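Local structure of 6-aminohexanoate-cyclic-dimer hydrolase (Arthrobacter sp., 3A2Q) at residues 272-277 and 390-395. The protein hydrolyses the cyclic dimer of 6-aminohexanoate, a by-product of nylon-6 manufacture, opening one amide bond to give the linear dimer. The protein carries 1 engineered substitution. Residues are numbered along the deposited sequence; the frame is centred on the assembly and turned at random.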
ATOM      1  N   ALA A 272      -9.777 -11.450  19.050  1.00 27.19           N
ATOM      2  CA  ALA A 272     -10.630 -12.260  18.192  1.00 26.80           C
ATOM      3  C   ALA A 272     -10.772 -11.673  16.797  1.00 26.01           C
ATOM      4  O   ALA A 272     -11.056 -10.485  16.632  1.00 28.51           O
ATOM      5  CB  ALA A 272     -12.009 -12.428  18.832  1.00 27.50           C
ATOM      6  N   LEU A 273     -10.568 -12.507  15.788  1.00 23.69           N
ATOM      7  CA  LEU A 273     -10.711 -12.045  14.421  1.00 24.38           C
ATOM      8  C   LEU A 273     -12.184 -11.700  14.204  1.00 27.25           C
ATOM      9  O   LEU A 273     -13.071 -12.489  14.546  1.00 26.47           O
ATOM     10  CB  LEU A 273     -10.286 -13.142  13.438  1.00 24.20           C
ATOM     11  CG  LEU A 273     -10.538 -12.852  11.954  1.00 23.70           C
ATOM     12  CD1 LEU A 273      -9.703 -11.655  11.517  1.00 22.55           C
ATOM     13  CD2 LEU A 273     -10.184 -14.082  11.130  1.00 24.18           C
ATOM     14  N   ASP A 274     -12.440 -10.516  13.657  1.00 24.88           N
ATOM     15  CA  ASP A 274     -13.804 -10.082  13.374  1.00 25.14           C
ATOM     16  C   ASP A 274     -14.496 -11.126  12.492  1.00 25.31           C
ATOM     17  O   ASP A 274     -13.979 -11.493  11.441  1.00 24.73           O
ATOM     18  CB  ASP A 274     -13.793  -8.744  12.642  1.00 23.81           C
ATOM     19  CG  ASP A 274     -15.182  -8.294  12.237  1.00 28.88           C
ATOM     20  OD1 ASP A 274     -15.937  -7.831  13.113  1.00 28.74           O
ATOM     21  OD2 ASP A 274     -15.527  -8.417  11.045  1.00 34.85           O
ATOM     22  N   PRO A 275     -15.683 -11.598  12.904  1.00 26.98           N
ATOM     23  CA  PRO A 275     -16.449 -12.603  12.154  1.00 27.67           C
ATOM     24  C   PRO A 275     -16.711 -12.271  10.687  1.00 25.35           C
ATOM     25  O   PRO A 275     -16.679 -13.160   9.831  1.00 27.68           O
ATOM     26  CB  PRO A 275     -17.753 -12.719  12.948  1.00 29.68           C
ATOM     27  CG  PRO A 275     -17.347 -12.321  14.346  1.00 32.47           C
ATOM     28  CD  PRO A 275     -16.413 -11.170  14.112  1.00 28.92           C
ATOM     29  N   GLU A 276     -16.983 -11.003  10.393  1.00 25.93           N
ATOM     30  CA  GLU A 276     -17.261 -10.608   9.018  1.00 22.32           C
ATOM     31  C   GLU A 276     -16.000 -10.654   8.175  1.00 24.81           C
ATOM     32  O   GLU A 276     -16.055 -11.001   7.003  1.00 25.01           O
ATOM     33  CB  GLU A 276     -17.902  -9.216   8.968  1.00 24.97           C
ATOM     34  CG  GLU A 276     -19.183  -9.132   9.807  1.00 24.18           C
ATOM     35  CD  GLU A 276     -20.057  -7.940   9.469  1.00 28.97           C
ATOM     36  OE1 GLU A 276     -19.524  -6.903   9.027  1.00 28.07           O
ATOM     37  OE2 GLU A 276     -21.289  -8.044   9.665  1.00 31.61           O
ATOM     38  N   CYS A 277     -14.862 -10.301   8.768  1.00 25.39           N
ATOM     39  CA  CYS A 277     -13.597 -10.368   8.044  1.00 26.47           C
ATOM     40  C   CYS A 277     -13.293 -11.839   7.753  1.00 25.21           C
ATOM     41  O   CYS A 277     -12.887 -12.194   6.648  1.00 26.95           O
ATOM     42  CB  CYS A 277     -12.464  -9.770   8.881  1.00 26.42           C
ATOM     43  SG  CYS A 277     -12.548  -7.983   9.005  1.00 27.61           S
ATOM     44  N   THR A 390      -8.121  -7.357  10.410  1.00 25.03           N
ATOM     45  CA  THR A 390      -8.801  -8.207  11.389  1.00 22.66           C
ATOM     46  C   THR A 390      -9.951  -7.587  12.170  1.00 21.84           C
ATOM     47  O   THR A 390     -10.520  -8.238  13.052  1.00 23.35           O
ATOM     48  CB  THR A 390      -7.800  -8.752  12.415  1.00 23.44           C
ATOM     49  OG1 THR A 390      -7.458  -7.713  13.345  1.00 26.41           O
ATOM     50  CG2 THR A 390      -6.532  -9.226  11.719  1.00 22.03           C
ATOM     51  N   ARG A 391     -10.296  -6.347  11.844  1.00 22.07           N
ATOM     52  CA  ARG A 391     -11.368  -5.637  12.533  1.00 22.99           C
ATOM     53  C   ARG A 391     -12.188  -4.775  11.589  1.00 26.24           C
ATOM     54  O   ARG A 391     -11.818  -4.562  10.434  1.00 23.00           O
ATOM     55  CB  ARG A 391     -10.773  -4.722  13.599  1.00 23.86           C
ATOM     56  CG  ARG A 391      -9.769  -3.730  13.020  1.00 20.97           C
ATOM     57  CD  ARG A 391      -9.501  -2.568  13.963  1.00 24.36           C
ATOM     58  NE  ARG A 391     -10.697  -1.755  14.168  1.00 26.11           N
ATOM     59  CZ  ARG A 391     -10.779  -0.764  15.050  1.00 35.57           C
ATOM     60  NH1 ARG A 391      -9.733  -0.463  15.809  1.00 25.15           N
ATOM     61  NH2 ARG A 391     -11.908  -0.077  15.176  1.00 35.47           N
ATOM     62  N   GLN A 392     -13.303  -4.267  12.104  1.00 28.06           N
ATOM     63  CA  GLN A 392     -14.168  -3.379  11.344  1.00 25.34           C
ATOM     64  C   GLN A 392     -13.373  -2.087  11.179  1.00 26.41           C
ATOM     65  O   GLN A 392     -12.454  -1.822  11.950  1.00 28.63           O
ATOM     66  CB  GLN A 392     -15.455  -3.109  12.128  1.00 28.19           C
ATOM     67  CG  GLN A 392     -16.362  -4.331  12.305  1.00 24.86           C
ATOM     68  CD  GLN A 392     -17.141  -4.667  11.041  1.00 30.82           C
ATOM     69  OE1 GLN A 392     -17.745  -3.791  10.424  1.00 31.60           O
ATOM     70  NE2 GLN A 392     -17.143  -5.940  10.661  1.00 29.37           N
ATOM     71  N   THR A 393     -13.717  -1.283  10.182  1.00 25.16           N
ATOM     72  CA  THR A 393     -12.991  -0.041   9.944  1.00 24.61           C
ATOM     73  C   THR A 393     -13.247   0.999  11.038  1.00 27.31           C
ATOM     74  O   THR A 393     -14.390   1.284  11.387  1.00 26.09           O
ATOM     75  CB  THR A 393     -13.353   0.519   8.562  1.00 27.40           C
ATOM     76  OG1 THR A 393     -12.919  -0.415   7.565  1.00 27.14           O
ATOM     77  CG2 THR A 393     -12.685   1.870   8.319  1.00 26.59           C
ATOM     78  N   PRO A 394     -12.169   1.558  11.608  1.00 26.63           N
ATOM     79  CA  PRO A 394     -12.282   2.567  12.666  1.00 28.61           C
ATOM     80  C   PRO A 394     -12.857   3.902  12.200  1.00 28.81           C
ATOM     81  O   PRO A 394     -12.781   4.252  11.023  1.00 26.09           O
ATOM     82  CB  PRO A 394     -10.842   2.711  13.168  1.00 32.56           C
ATOM     83  CG  PRO A 394     -10.012   2.320  11.978  1.00 32.05           C
ATOM     84  CD  PRO A 394     -10.767   1.148  11.414  1.00 26.33           C
ATOM     85  N   GLU A 395     -13.442   4.645  13.133  1.00 30.25           N
ATOM     86  CA  GLU A 395     -13.990   5.955  12.808  1.00 32.56           C
ATOM     87  C   GLU A 395     -12.828   6.945  12.812  1.00 31.81           C
ATOM     88  O   GLU A 395     -11.815   6.714  13.478  1.00 32.96           O
ATOM     89  CB  GLU A 395     -15.025   6.389  13.859  1.00 30.90           C
ATOM     90  CG  GLU A 395     -16.242   5.489  13.958  1.00 32.82           C
ATOM     91  CD  GLU A 395     -17.264   5.990  14.968  1.00 50.72           C
ATOM     92  OE1 GLU A 395     -16.880   6.261  16.125  1.00 49.48           O
ATOM     93  OE2 GLU A 395     -18.453   6.108  14.607  1.00 54.38           O
TER
HETATM   94  O   HOH W   1     -12.118  -7.553  15.955  1.00 56.54           O
HETATM   95  O   HOH W   2     -20.745  -4.233  10.439  1.00 43.28           O
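Leu273 sets its CD1 methyl against Thr390, 3.6 Å from both Thr390 CA and Thr390 CB, the two side chains crossing at about a right angle. Pro387, at the end of strand 383-387, also touches the leucine, while Thr390 OG1 turns to a different partner, the carbonyl of Gln420. Next along, the backbone joins the segments directly: Asp274 N donates to Thr390 O over 3.0 Å in a nearly straight bond (164°). Asp274 is the N-cap of helix 275-290. Its CG stands anti to the backbone N (chi1 176°), beside the carbonyl carbon, and OD2 caps the first turn: Asp274 OD2 accepts from Cys277 N at 3.0 Å and, weakly, from Glu276 N. From the opposite face of the carboxylate plane Gln392 NE2 reaches the same OD2, also at 3.0 Å; its approach to OD1 is longer and weak. Glu276 supplies the second acceptor, OE1 lying 3.0 Å from Gln392 NE2. Gln392 NE2 stands above the Glu276 carboxylate plane, and Glu276 OE2 is hydrogen-bonded to Ser444 OG. A bend at chi2 (-77°) puts Gln392 CD beside the two acids, with NE2 turned to them. Cys277 SG packs beside Arg391 O at 3.8 Å, with Pro387 also against it. An alanine in place of Gln392 would probably leave Asp274 and Glu276 without the N-H donor they share, and a gap between the helix start and the loop. The contact thus ties a capped helix start to the loop following strand 383-387, one neutral amide bridging two carboxylates whose mutual repulsion it probably eases.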